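Local atomic coordinates of putative 2OG-Fe(II) oxygenase family protein (Caulobacter crescentus CB15, PDB entry 3OOX), a protein that probably works as an iron(II)- and 2-oxoglutarate-dependent oxygenase, perhaps releasing ethylene from 2-oxoglutarate and oxidising L-arginine. Residues I7-F12 / F35-D40; L201-G206 / I220-G225; G232-R237 / D299-Q304; E236-N241 / S273-K278. All blocks are in the same frame, centred on the assembly; numbering follows the deposited sequence.

Contact 1. Residues I7-F12 / F35-D40; sequences IDPVSF and FAVLSD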
loop_
_atom_site.group_PDB
_atom_site.type_symbol
_atom_site.label_atom_id
_atom_site.label_comp_id
_atom_site.label_asym_id
_atom_site.label_seq_id
_atom_site.Cartn_x
_atom_site.Cartn_y
_atom_site.Cartn_z
ATOM N N ILE A 7 -16.594 -0.206 7.268
ATOM C CA ILE A 7 -16.589 0.560 6.023
ATOM C C ILE A 7 -17.236 -0.240 4.898
ATOM O O ILE A 7 -16.722 -1.292 4.509
ATOM C CB ILE A 7 -15.161 0.905 5.595
ATOM C CG1 ILE A 7 -14.455 1.753 6.668
ATOM C CG2 ILE A 7 -15.166 1.661 4.252
ATOM C CD1 ILE A 7 -13.031 2.193 6.293
ATOM N N ASP A 8 -18.344 0.276 4.374
ATOM C CA ASP A 8 -19.138 -0.423 3.358
ATOM C C ASP A 8 -18.425 -0.354 2.008
ATOM O O ASP A 8 -17.890 0.703 1.662
ATOM C CB ASP A 8 -20.516 0.231 3.211
ATOM C CG ASP A 8 -21.377 0.125 4.479
ATOM O OD1 ASP A 8 -21.195 -0.824 5.273
ATOM O OD2 ASP A 8 -22.258 0.994 4.656
ATOM N N PRO A 9 -18.377 -1.477 1.265
ATOM C CA PRO A 9 -17.726 -1.422 -0.049
ATOM C C PRO A 9 -18.469 -0.548 -1.066
ATOM O O PRO A 9 -19.711 -0.410 -0.994
ATOM C CB PRO A 9 -17.676 -2.883 -0.510
ATOM C CG PRO A 9 -18.044 -3.709 0.670
ATOM C CD PRO A 9 -18.735 -2.848 1.664
ATOM N N VAL A 10 -17.696 0.043 -1.963
ATOM C CA VAL A 10 -18.189 0.785 -3.125
ATOM C C VAL A 10 -17.818 -0.057 -4.342
ATOM O O VAL A 10 -16.679 -0.425 -4.517
ATOM C CB VAL A 10 -17.553 2.179 -3.225
ATOM C CG1 VAL A 10 -18.023 2.959 -4.506
ATOM C CG2 VAL A 10 -17.838 3.012 -1.960
ATOM N N SER A 11 -18.803 -0.404 -5.181
ATOM C CA SER A 11 -18.536 -1.267 -6.314
ATOM C C SER A 11 -17.780 -0.542 -7.429
ATOM O O SER A 11 -18.219 0.502 -7.897
ATOM C CB SER A 11 -19.840 -1.835 -6.900
ATOM O OG SER A 11 -19.530 -2.628 -8.027
ATOM N N PHE A 12 -16.692 -1.162 -7.865
ATOM C CA PHE A 12 -15.956 -0.707 -9.029
ATOM C C PHE A 12 -16.845 -0.698 -10.292
ATOM O O PHE A 12 -16.519 -0.013 -11.244
ATOM C CB PHE A 12 -14.686 -1.535 -9.234
ATOM C CG PHE A 12 -13.838 -1.051 -10.366
ATOM C CD1 PHE A 12 -13.191 0.177 -10.290
ATOM C CD2 PHE A 12 -13.718 -1.783 -11.518
ATOM C CE1 PHE A 12 -12.420 0.646 -11.353
ATOM C CE2 PHE A 12 -12.967 -1.305 -12.591
ATOM C CZ PHE A 12 -12.320 -0.110 -12.499
ATOM N N PHE A 35 -9.639 5.663 4.487
ATOM C CA PHE A 35 -9.731 4.308 3.924
ATOM C C PHE A 35 -11.004 4.193 3.098
ATOM O O PHE A 35 -12.008 4.817 3.433
ATOM C CB PHE A 35 -9.799 3.232 5.018
ATOM C CG PHE A 35 -8.448 2.746 5.513
ATOM C CD1 PHE A 35 -7.728 3.486 6.442
ATOM C CD2 PHE A 35 -7.900 1.560 5.062
ATOM C CE1 PHE A 35 -6.511 3.066 6.886
ATOM C CE2 PHE A 35 -6.689 1.114 5.542
ATOM C CZ PHE A 35 -5.998 1.879 6.468
ATOM N N ALA A 36 -10.968 3.326 2.086
ATOM C CA ALA A 36 -12.157 2.925 1.340
ATOM C C ALA A 36 -12.035 1.459 0.986
ATOM O O ALA A 36 -10.930 0.913 0.921
ATOM C CB ALA A 36 -12.310 3.768 0.086
ATOM N N VAL A 37 -13.182 0.825 0.750
ATOM C CA VAL A 37 -13.230 -0.563 0.344
ATOM C C VAL A 37 -13.881 -0.602 -1.021
ATOM O O VAL A 37 -14.994 -0.074 -1.182
ATOM C CB VAL A 37 -14.035 -1.446 1.329
ATOM C CG1 VAL A 37 -14.090 -2.911 0.827
ATOM C CG2 VAL A 37 -13.421 -1.344 2.758
ATOM N N LEU A 38 -13.188 -1.224 -1.967
ATOM C CA LEU A 38 -13.591 -1.293 -3.379
ATOM C C LEU A 38 -13.907 -2.743 -3.733
ATOM O O LEU A 38 -13.049 -3.614 -3.659
ATOM C CB LEU A 38 -12.473 -0.761 -4.274
ATOM C CG LEU A 38 -12.755 -0.742 -5.771
ATOM C CD1 LEU A 38 -13.744 0.345 -6.022
ATOM C CD2 LEU A 38 -11.481 -0.447 -6.540
ATOM N N SER A 39 -15.166 -3.005 -4.103
ATOM C CA SER A 39 -15.609 -4.348 -4.488
ATOM C C SER A 39 -15.720 -4.452 -6.016
ATOM O O SER A 39 -15.602 -3.442 -6.722
ATOM C CB SER A 39 -16.946 -4.628 -3.831
ATOM O OG SER A 39 -17.912 -3.688 -4.257
ATOM N N ASP A 40 -15.871 -5.677 -6.511
ATOM C CA ASP A 40 -16.140 -5.945 -7.930
ATOM C C ASP A 40 -15.038 -5.387 -8.848
ATOM O O ASP A 40 -15.335 -4.789 -9.885
ATOM C CB ASP A 40 -17.503 -5.383 -8.351
ATOM C CG ASP A 40 -18.651 -5.929 -7.547
ATOM O OD1 ASP A 40 -18.611 -7.125 -7.160
ATOM O OD2 ASP A 40 -19.608 -5.156 -7.314
HETATM O O HOH W 1 -15.534 2.463 1.023
#
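Val10 and Ser11 pair in parallel with Leu38 and Ser39. Three backbone bonds join them: Val10 N to Val37 O (2.8 Å), Ser39 N to Val10 O (3.0 Å) and Phe12 N to Ser39 O (2.8 Å). Ahead of them, a water accepts from Val37 N and donates to Asp8 O. Ser11 OG donates to Asp40 OD2 over 2.6 Å and uses the anti lone pair of that oxygen. The hydroxyl stands anti to the backbone N (chi1 178°), on the side of Asp40. It also caps a backbone N in the turn that leads into helix 13-17. An alanine in place of Ser11 would probably leave Asp40 without this donor and the turn without its cap. The other side chains are mostly apolar. Ile7 CD1 meets Phe35 CB at 3.6 Å, and the two side chains cross at about a right angle. Pro9 and Val37 lie side by side, with CB of Pro9 3.8 Å from CG1 of Val37. Phe12 CB touches Leu38 CD1, while Asp40 O sits at the edge of the Phe12 ring, in its plane. The link between the strands is helical, which makes this a beta-alpha-beta crossover. Strand 10-11 is outermost in the mixed sheet, and strand 35-39 pairs on its other side with strand 227-231. Leu38 also touches Phe22 of helix 19-33 and Met141 of helix 127-152.

Contact 2. Residues L201-G206 / I220-G225; sequences LGAEEG and INPPPG. With EDO (1,2-ethanediol), chain F.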
loop_
_atom_site.group_PDB
_atom_site.type_symbol
_atom_site.label_atom_id
_atom_site.label_comp_id
_atom_site.label_asym_id
_atom_site.label_seq_id
_atom_site.Cartn_x
_atom_site.Cartn_y
_atom_site.Cartn_z
ATOM N N LEU A 201 -5.123 -6.175 -1.523
ATOM C CA LEU A 201 -5.946 -7.353 -1.759
ATOM C C LEU A 201 -6.026 -8.273 -0.526
ATOM O O LEU A 201 -5.163 -8.222 0.354
ATOM C CB LEU A 201 -5.378 -8.184 -2.900
ATOM C CG LEU A 201 -5.371 -7.504 -4.259
ATOM C CD1 LEU A 201 -4.304 -8.214 -5.173
ATOM C CD2 LEU A 201 -6.775 -7.465 -4.880
ATOM N N GLY A 202 -7.038 -9.130 -0.490
ATOM C CA GLY A 202 -7.060 -10.279 0.433
ATOM C C GLY A 202 -7.225 -9.974 1.901
ATOM O O GLY A 202 -6.845 -10.799 2.740
ATOM N N ALA A 203 -7.817 -8.836 2.237
ATOM C CA ALA A 203 -7.987 -8.451 3.638
ATOM C C ALA A 203 -9.159 -9.134 4.364
ATOM O O ALA A 203 -9.356 -8.923 5.563
ATOM C CB ALA A 203 -8.118 -6.925 3.751
ATOM N N GLU A 204 -9.957 -9.933 3.648
ATOM C CA GLU A 204 -11.060 -10.630 4.287
ATOM C C GLU A 204 -10.544 -11.449 5.484
ATOM O O GLU A 204 -9.569 -12.200 5.370
ATOM C CB GLU A 204 -11.832 -11.507 3.283
ATOM C CG GLU A 204 -11.023 -12.569 2.561
ATOM C CD GLU A 204 -10.417 -12.103 1.237
ATOM O OE1 GLU A 204 -10.151 -10.894 1.060
ATOM O OE2 GLU A 204 -10.140 -12.967 0.388
ATOM N N GLU A 205 -11.200 -11.249 6.631
ATOM C CA GLU A 205 -10.866 -11.932 7.898
ATOM C C GLU A 205 -9.380 -11.828 8.240
ATOM O O GLU A 205 -8.795 -12.741 8.838
ATOM C CB GLU A 205 -11.308 -13.403 7.855
ATOM C CG GLU A 205 -12.814 -13.590 7.613
ATOM C CD GLU A 205 -13.677 -12.931 8.686
ATOM O OE1 GLU A 205 -13.278 -12.940 9.871
ATOM O OE2 GLU A 205 -14.757 -12.406 8.339
ATOM N N GLY A 206 -8.780 -10.701 7.867
ATOM C CA GLY A 206 -7.348 -10.479 8.095
ATOM C C GLY A 206 -6.976 -9.693 9.326
ATOM O O GLY A 206 -5.782 -9.495 9.555
ATOM N N ILE A 220 -11.793 -3.321 9.609
ATOM C CA ILE A 220 -11.989 -3.273 8.166
ATOM C C ILE A 220 -11.879 -4.715 7.720
ATOM O O ILE A 220 -10.795 -5.284 7.613
ATOM C CB ILE A 220 -10.982 -2.361 7.430
ATOM C CG1 ILE A 220 -11.041 -0.940 8.001
ATOM C CG2 ILE A 220 -11.302 -2.339 5.935
ATOM C CD1 ILE A 220 -10.048 -0.004 7.369
ATOM N N ASN A 221 -13.056 -5.307 7.493
ATOM C CA ASN A 221 -13.189 -6.733 7.232
ATOM C C ASN A 221 -14.024 -6.943 5.983
ATOM O O ASN A 221 -15.241 -7.220 6.070
ATOM C CB ASN A 221 -13.834 -7.469 8.405
ATOM C CG ASN A 221 -13.740 -8.968 8.241
ATOM O OD1 ASN A 221 -12.891 -9.462 7.491
ATOM N ND2 ASN A 221 -14.602 -9.713 8.948
ATOM N N PRO A 222 -13.405 -6.794 4.813
ATOM C CA PRO A 222 -14.244 -6.809 3.609
ATOM C C PRO A 222 -14.604 -8.224 3.180
ATOM O O PRO A 222 -13.985 -9.186 3.617
ATOM C CB PRO A 222 -13.327 -6.192 2.556
ATOM C CG PRO A 222 -11.962 -6.639 2.980
ATOM C CD PRO A 222 -11.980 -6.576 4.479
ATOM N N PRO A 223 -15.597 -8.351 2.290
ATOM C CA PRO A 223 -15.779 -9.643 1.647
ATOM C C PRO A 223 -14.609 -9.944 0.733
ATOM O O PRO A 223 -13.821 -9.049 0.430
ATOM C CB PRO A 223 -17.056 -9.466 0.802
ATOM C CG PRO A 223 -17.393 -8.047 0.816
ATOM C CD PRO A 223 -16.475 -7.306 1.749
ATOM N N PRO A 224 -14.479 -11.187 0.275
ATOM C CA PRO A 224 -13.484 -11.562 -0.717
ATOM C C PRO A 224 -13.621 -10.755 -2.016
ATOM O O PRO A 224 -14.687 -10.179 -2.256
ATOM C CB PRO A 224 -13.754 -13.056 -0.946
ATOM C CG PRO A 224 -14.499 -13.490 0.204
ATOM C CD PRO A 224 -15.303 -12.347 0.676
ATOM N N GLY A 225 -12.552 -10.731 -2.804
ATOM C CA GLY A 225 -12.526 -10.033 -4.096
ATOM C C GLY A 225 -12.652 -8.532 -3.980
ATOM O O GLY A 225 -13.270 -7.880 -4.838
HETATM C C1 EDO F . -9.369 -12.818 -2.498
HETATM O O1 EDO F . -10.306 -11.823 -2.033
HETATM C C2 EDO F . -9.763 -13.439 -3.837
HETATM O O2 EDO F . -11.154 -13.813 -3.873
HETATM O O HOH W 2 -9.115 -7.353 7.765
HETATM O O HOH W 3 -11.170 -8.773 -0.230
#
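Glu205 N donates to Asn221 OD1 over 2.6 Å and lies in the plane of the amide carbonyl. The same amide gives its ND2 to Glu205 OE2 at 2.8 Å. Asn221 thus grips both the backbone and the side chain of one residue. ND2 meets OE2 from above the carboxylate plane, 57° out of it; the amide and carboxylate planes stand 81° apart. With CG anti to the backbone N (chi1 -170°), the Asn221 amide is set beside the turn, where it meets Glu205. Glu205 belongs to a type II beta turn, which Gly206 N closes on Ala203 O. Beside the turn, Ala203 CB rests against Pro222 CG at 3.9 Å. Glu204 CB lies 3.2 Å from Pro222 O. Farther out, a 1,2-ethanediol, probably from the crystallisation liquor, joins the loops: its O1 accepts from Gly225 N and donates to Glu204 OE2 over 2.7 Å. A water donates to Ala203 O and Ile220 O. Each loop carries the chain between the eight-stranded and the four-stranded sheet, consistent with the double-stranded beta-helix of this family. Ala203 and Pro222 both touch Val228 of strand 227-231. Asn221 N is bonded to Ser5 OG. The two amide bonds leave little doubt about which end of the Asn221 side chain is oxygen. They fix its rotation, and the N-H given to Glu205 would be expected to stabilise the charged form of that carboxylate.

Contact 3. Residues G232-R237 / D299-Q304; sequences GDMLER and DEFLQQ. With EDO (1,2-ethanediol), chain G.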
loop_
_atom_site.group_PDB
_atom_site.type_symbol
_atom_site.label_atom_id
_atom_site.label_comp_id
_atom_site.label_asym_id
_atom_site.label_seq_id
_atom_site.Cartn_x
_atom_site.Cartn_y
_atom_site.Cartn_z
ATOM N N GLY A 232 -2.128 7.957 1.888
ATOM C CA GLY A 232 -0.832 8.070 2.529
ATOM C C GLY A 232 -0.431 9.521 2.720
ATOM O O GLY A 232 -1.092 10.449 2.200
ATOM N N ASP A 233 0.691 9.718 3.401
ATOM C CA ASP A 233 1.071 11.040 3.819
ATOM C C ASP A 233 1.310 11.989 2.630
ATOM O O ASP A 233 1.074 13.193 2.805
ATOM C CB ASP A 233 2.350 11.005 4.651
ATOM C CG ASP A 233 2.160 10.376 6.012
ATOM O OD1 ASP A 233 1.007 10.137 6.448
ATOM O OD2 ASP A 233 3.191 10.119 6.652
HETATM N N MSE A 234 1.805 11.511 1.490
HETATM C CA MSE A 234 2.043 12.408 0.345
HETATM C C MSE A 234 0.742 13.051 -0.110
HETATM O O MSE A 234 0.702 14.254 -0.408
HETATM C CB MSE A 234 2.676 11.660 -0.839
HETATM C CG MSE A 234 4.119 11.298 -0.673
HETATM SE SE MSE A 234 4.753 10.142 -2.115
HETATM C CE MSE A 234 6.579 9.929 -1.571
ATOM N N LEU A 235 -0.338 12.265 -0.178
ATOM C CA LEU A 235 -1.607 12.778 -0.655
ATOM C C LEU A 235 -2.262 13.615 0.432
ATOM O O LEU A 235 -2.903 14.646 0.147
ATOM C CB LEU A 235 -2.489 11.615 -1.095
ATOM C CG LEU A 235 -3.870 11.919 -1.645
ATOM C CD1 LEU A 235 -3.832 12.971 -2.764
ATOM C CD2 LEU A 235 -4.547 10.639 -2.174
ATOM N N GLU A 236 -2.118 13.204 1.698
ATOM C CA GLU A 236 -2.584 14.026 2.819
ATOM C C GLU A 236 -1.966 15.421 2.719
ATOM O O GLU A 236 -2.693 16.439 2.836
ATOM C CB GLU A 236 -2.246 13.371 4.172
ATOM C CG GLU A 236 -2.649 14.203 5.389
ATOM C CD GLU A 236 -2.202 13.560 6.680
ATOM O OE1 GLU A 236 -0.980 13.456 6.879
ATOM O OE2 GLU A 236 -3.081 13.149 7.453
ATOM N N ARG A 237 -0.659 15.490 2.458
ATOM C CA ARG A 237 0.021 16.788 2.403
ATOM C C ARG A 237 -0.460 17.615 1.207
ATOM O O ARG A 237 -0.757 18.821 1.350
ATOM C CB ARG A 237 1.528 16.599 2.370
ATOM C CG ARG A 237 2.306 17.893 2.179
ATOM C CD ARG A 237 3.757 17.737 2.539
ATOM N NE ARG A 237 4.477 18.971 2.217
ATOM C CZ ARG A 237 5.563 19.410 2.835
ATOM N NH1 ARG A 237 6.100 18.750 3.867
ATOM N NH2 ARG A 237 6.143 20.551 2.422
ATOM N N ASP A 299 10.241 12.939 -3.769
ATOM C CA ASP A 299 11.412 12.225 -3.293
ATOM C C ASP A 299 12.020 12.894 -2.058
ATOM O O ASP A 299 12.500 12.189 -1.152
ATOM C CB ASP A 299 12.482 12.017 -4.363
ATOM C CG ASP A 299 13.494 10.990 -3.935
ATOM O OD1 ASP A 299 13.069 9.820 -3.722
ATOM O OD2 ASP A 299 14.672 11.380 -3.750
ATOM N N GLU A 300 12.034 14.217 -2.010
ATOM C CA GLU A 300 12.501 14.963 -0.835
ATOM C C GLU A 300 11.666 14.577 0.395
ATOM O O GLU A 300 12.184 14.404 1.495
ATOM C CB GLU A 300 12.412 16.495 -1.084
ATOM C CG GLU A 300 13.520 17.094 -2.014
ATOM C CD GLU A 300 13.223 18.497 -2.645
ATOM O OE1 GLU A 300 12.198 19.183 -2.372
ATOM O OE2 GLU A 300 14.091 18.943 -3.445
ATOM N N PHE A 301 10.362 14.510 0.183
ATOM C CA PHE A 301 9.401 14.163 1.255
ATOM C C PHE A 301 9.613 12.724 1.712
ATOM O O PHE A 301 9.620 12.454 2.913
ATOM C CB PHE A 301 7.989 14.358 0.752
ATOM C CG PHE A 301 6.920 14.089 1.782
ATOM C CD1 PHE A 301 6.608 15.017 2.723
ATOM C CD2 PHE A 301 6.236 12.881 1.790
ATOM C CE1 PHE A 301 5.613 14.787 3.650
ATOM C CE2 PHE A 301 5.236 12.636 2.719
ATOM C CZ PHE A 301 4.934 13.597 3.648
ATOM N N LEU A 302 9.823 11.827 0.742
ATOM C CA LEU A 302 10.122 10.436 1.038
ATOM C C LEU A 302 11.347 10.344 1.899
ATOM O O LEU A 302 11.334 9.665 2.940
ATOM C CB LEU A 302 10.325 9.642 -0.258
ATOM C CG LEU A 302 10.484 8.136 -0.125
ATOM C CD1 LEU A 302 9.338 7.507 0.671
ATOM C CD2 LEU A 302 10.588 7.547 -1.514
ATOM N N GLN A 303 12.420 11.008 1.494
ATOM C CA GLN A 303 13.651 10.939 2.252
ATOM C C GLN A 303 13.458 11.509 3.654
ATOM O O GLN A 303 13.987 10.945 4.630
ATOM C CB GLN A 303 14.761 11.692 1.560
ATOM C CG GLN A 303 15.269 11.051 0.279
ATOM C CD GLN A 303 16.399 11.842 -0.309
ATOM O OE1 GLN A 303 17.408 12.084 0.361
ATOM N NE2 GLN A 303 16.242 12.282 -1.552
ATOM N N GLN A 304 12.732 12.618 3.755
ATOM C CA GLN A 304 12.454 13.249 5.056
ATOM C C GLN A 304 11.662 12.293 5.963
ATOM O O GLN A 304 12.025 12.101 7.119
ATOM C CB GLN A 304 11.703 14.577 4.865
ATOM C CG GLN A 304 11.302 15.263 6.188
ATOM C CD GLN A 304 10.273 16.353 6.005
ATOM O OE1 GLN A 304 10.365 17.154 5.076
ATOM N NE2 GLN A 304 9.296 16.412 6.919
HETATM C C1 EDO G . 9.125 21.669 4.779
HETATM O O1 EDO G . 8.324 21.753 3.592
HETATM C C2 EDO G . 8.609 20.563 5.693
HETATM O O2 EDO G . 8.680 19.284 5.049
#
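The C-terminal helix 298-309 packs on the short helix 233-238 through Phe301, which reaches across to Asp233, Met234 and Arg237. The axes of the touching segments pass 11.2 Å apart, and their N-to-C directions differ by 122°. With CG anti to the backbone N (chi1 -178°), the Phe301 side chain leads off toward helix 233-238. CB of Asp233 meets the ring at its edge, in plane, 3.8 Å from CZ. Met234, a selenomethionine, brings CG to 3.6 Å from Phe301 CD2. It has two conformers, so the approach of its CE to Leu302 CB is doubtful. On the Arg237 side, CD approaches Phe301 CE1 at 3.7 Å. The two side chains run alongside one another, pointing opposite ways, with guanidinium and ring planes 79° apart. An alanine in place of Phe301 would probably open a gap between the helices and leave the extended Arg237 chain freer to move. Beyond the ring, a 1,2-ethanediol, probably from the crystallisation liquor, bridges the polar ends. Arg237 NH1 donates to its O2 at 2.9 Å and NH2 to its O1 at 2.8 Å. The O2 hydroxyl in turn donates to Gln304 OE1 over 2.7 Å. Asp233 is held by Ser245 and by a salt bridge to Arg305. Phe301, Arg237 and Gln304 all touch Ile296 of strand 296-297, and Leu302 reaches Ile194 in a nearby loop.

Contact 4. Residues E236-N241 / S273-K278; sequences ERLTNN and SDYEIK. With EDO (1,2-ethanediol), chain G.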
loop_
_atom_site.group_PDB
_atom_site.type_symbol
_atom_site.label_atom_id
_atom_site.label_comp_id
_atom_site.label_asym_id
_atom_site.label_seq_id
_atom_site.Cartn_x
_atom_site.Cartn_y
_atom_site.Cartn_z
ATOM N N GLU A 236 -2.118 13.204 1.698
ATOM C CA GLU A 236 -2.584 14.026 2.819
ATOM C C GLU A 236 -1.966 15.421 2.719
ATOM O O GLU A 236 -2.693 16.439 2.836
ATOM C CB GLU A 236 -2.246 13.371 4.172
ATOM C CG GLU A 236 -2.649 14.203 5.389
ATOM C CD GLU A 236 -2.202 13.560 6.680
ATOM O OE1 GLU A 236 -0.980 13.456 6.879
ATOM O OE2 GLU A 236 -3.081 13.149 7.453
ATOM N N ARG A 237 -0.659 15.490 2.458
ATOM C CA ARG A 237 0.021 16.788 2.403
ATOM C C ARG A 237 -0.460 17.615 1.207
ATOM O O ARG A 237 -0.757 18.821 1.350
ATOM C CB ARG A 237 1.528 16.599 2.370
ATOM C CG ARG A 237 2.306 17.893 2.179
ATOM C CD ARG A 237 3.757 17.737 2.539
ATOM N NE ARG A 237 4.477 18.971 2.217
ATOM C CZ ARG A 237 5.563 19.410 2.835
ATOM N NH1 ARG A 237 6.100 18.750 3.867
ATOM N NH2 ARG A 237 6.143 20.551 2.422
ATOM N N LEU A 238 -0.594 16.970 0.050
ATOM C CA LEU A 238 -1.081 17.671 -1.141
ATOM C C LEU A 238 -2.433 18.332 -0.900
ATOM O O LEU A 238 -2.669 19.452 -1.370
ATOM C CB LEU A 238 -1.145 16.707 -2.320
ATOM C CG LEU A 238 -1.710 17.271 -3.631
ATOM C CD1 LEU A 238 -0.789 18.373 -4.182
ATOM C CD2 LEU A 238 -1.903 16.139 -4.662
ATOM N N THR A 239 -3.324 17.656 -0.173
ATOM C CA THR A 239 -4.700 18.133 0.072
ATOM C C THR A 239 -4.848 18.991 1.324
ATOM O O THR A 239 -5.980 19.203 1.788
ATOM C CB THR A 239 -5.691 16.944 0.163
ATOM O OG1 THR A 239 -5.358 16.139 1.311
ATOM C CG2 THR A 239 -5.668 16.084 -1.111
ATOM N N ASN A 240 -3.739 19.476 1.867
ATOM C CA ASN A 240 -3.781 20.290 3.095
ATOM C C ASN A 240 -4.584 19.587 4.180
ATOM O O ASN A 240 -5.344 20.204 4.960
ATOM C CB ASN A 240 -4.394 21.663 2.830
ATOM C CG ASN A 240 -3.931 22.700 3.828
ATOM O OD1 ASN A 240 -2.802 22.625 4.351
ATOM N ND2 ASN A 240 -4.775 23.708 4.067
ATOM N N ASN A 241 -4.367 18.271 4.229
ATOM C CA ASN A 241 -4.989 17.373 5.225
ATOM C C ASN A 241 -6.504 17.186 5.102
ATOM O O ASN A 241 -7.125 16.597 5.976
ATOM C CB ASN A 241 -4.552 17.777 6.652
ATOM C CG ASN A 241 -3.064 17.560 6.879
ATOM O OD1 ASN A 241 -2.246 18.067 6.148
ATOM N ND2 ASN A 241 -2.721 16.764 7.883
ATOM N N SER A 273 9.136 10.849 -8.425
ATOM C CA SER A 273 10.177 11.401 -7.552
ATOM C C SER A 273 10.358 12.908 -7.679
ATOM O O SER A 273 10.532 13.608 -6.691
ATOM C CB SER A 273 11.507 10.744 -7.855
ATOM O OG SER A 273 11.457 9.398 -7.498
ATOM N N ASP A 274 10.280 13.393 -8.915
ATOM C CA ASP A 274 10.404 14.805 -9.209
ATOM C C ASP A 274 9.117 15.636 -9.192
ATOM O O ASP A 274 9.134 16.828 -9.569
ATOM C CB ASP A 274 11.167 14.996 -10.547
ATOM C CG ASP A 274 10.494 14.333 -11.754
ATOM O OD1 ASP A 274 9.404 13.753 -11.577
ATOM O OD2 ASP A 274 11.037 14.463 -12.905
ATOM N N TYR A 275 8.005 15.039 -8.756
ATOM C CA TYR A 275 6.735 15.746 -8.659
ATOM C C TYR A 275 6.799 16.699 -7.465
ATOM O O TYR A 275 7.073 16.277 -6.335
ATOM C CB TYR A 275 5.579 14.784 -8.468
ATOM C CG TYR A 275 4.261 15.480 -8.249
ATOM C CD1 TYR A 275 3.718 16.283 -9.222
ATOM C CD2 TYR A 275 3.527 15.298 -7.078
ATOM C CE1 TYR A 275 2.519 16.913 -9.046
ATOM C CE2 TYR A 275 2.320 15.904 -6.896
ATOM C CZ TYR A 275 1.806 16.711 -7.879
ATOM O OH TYR A 275 0.580 17.336 -7.692
ATOM N N GLU A 276 6.574 17.991 -7.721
ATOM C CA GLU A 276 6.522 18.975 -6.657
ATOM C C GLU A 276 5.122 18.938 -6.041
ATOM O O GLU A 276 4.081 19.174 -6.707
ATOM C CB GLU A 276 6.827 20.390 -7.167
ATOM C CG GLU A 276 6.663 21.420 -6.060
ATOM C CD GLU A 276 6.966 22.859 -6.503
ATOM O OE1 GLU A 276 6.100 23.454 -7.157
ATOM O OE2 GLU A 276 8.040 23.364 -6.180
ATOM N N ILE A 277 5.104 18.587 -4.756
ATOM C CA ILE A 277 3.907 18.615 -3.950
ATOM C C ILE A 277 3.725 20.037 -3.448
ATOM O O ILE A 277 4.490 20.516 -2.601
ATOM C CB ILE A 277 3.968 17.606 -2.741
ATOM C CG1 ILE A 277 4.262 16.188 -3.234
ATOM C CG2 ILE A 277 2.692 17.675 -1.899
ATOM C CD1 ILE A 277 4.562 15.229 -2.085
ATOM N N LYS A 278 2.712 20.696 -3.990
ATOM C CA LYS A 278 2.362 22.070 -3.660
ATOM C C LYS A 278 0.868 22.096 -3.327
ATOM O O LYS A 278 0.030 21.573 -4.063
ATOM C CB LYS A 278 2.712 23.006 -4.819
ATOM C CG LYS A 278 2.259 24.444 -4.595
ATOM C CD LYS A 278 2.738 25.353 -5.726
ATOM C CE LYS A 278 2.381 26.806 -5.435
ATOM N NZ LYS A 278 0.899 27.020 -5.358
HETATM C C1 EDO G . 9.125 21.669 4.779
HETATM O O1 EDO G . 8.324 21.753 3.592
HETATM C C2 EDO G . 8.609 20.563 5.693
HETATM O O2 EDO G . 8.680 19.284 5.049
HETATM O O HOH W 4 3.911 20.668 0.110
#
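Leu238 packs against Ile277, whose CG2 lies 3.8 Å from Leu238 CA and 4.0 Å from its CB. This CG2, anti to the backbone N of Ile277, is the branch that touches Leu238. The same methyl is 4.1 Å from Arg237 CG, and those two side chains cross at about a right angle. Farther out, Leu238 CD1 sits 3.3 Å from Lys278 O and 3.9 Å from Tyr275 OH. The tyrosine crosses the leucine at about a right angle and touches it with its hydroxyl. Ile277 N lies above one face of the Tyr275 ring, offset toward the rim. A water in the plane of the Arg237 guanidinium accepts from NE at 2.8 Å and donates to Ile277 O at 2.8 Å. The helix ends here in a Schellman motif. Asn241 N bonds to Glu236 O at 2.8 Å, Asn240 N bonds to Arg237 O, and Asn240 takes a positive phi. Asn240 is held in turn by Arg291 N, Pro289 O and Cys283 O. Strand 276-277 pairs with strand 296-297 through Ile277 and Ile296, and Leu238 bonds by its backbone to Leu280. No hydrogen bond joins the two segments directly; the contact is mostly aliphatic, and the water makes the polar link. That water gives NE a partner and would probably limit the turning of the group.

How the contacts relate
All four contacts are partly buried, and they fall into two pairs. Contacts 1 and 2 touch: Phe35 and Val37 of contact 1 pack on Ile220 and Pro222 of contact 2. Contacts 3 and 4 share helix 233-238 and Arg237, and both touch the same 1,2-ethanediol; Ser273 O of contact 4 also probably bonds Asp299 N of contact 3. Contacts 2 and 3 lie on opposite sides of the chain's centre, about 27 Å apart between centres. The chemistry differs too. Contact 1 is mainly strand pairing by backbone bonds, contact 2 joins loops through the amide of one side chain and through waters, and contacts 3 and 4 have no direct hydrogen bonds between their segments.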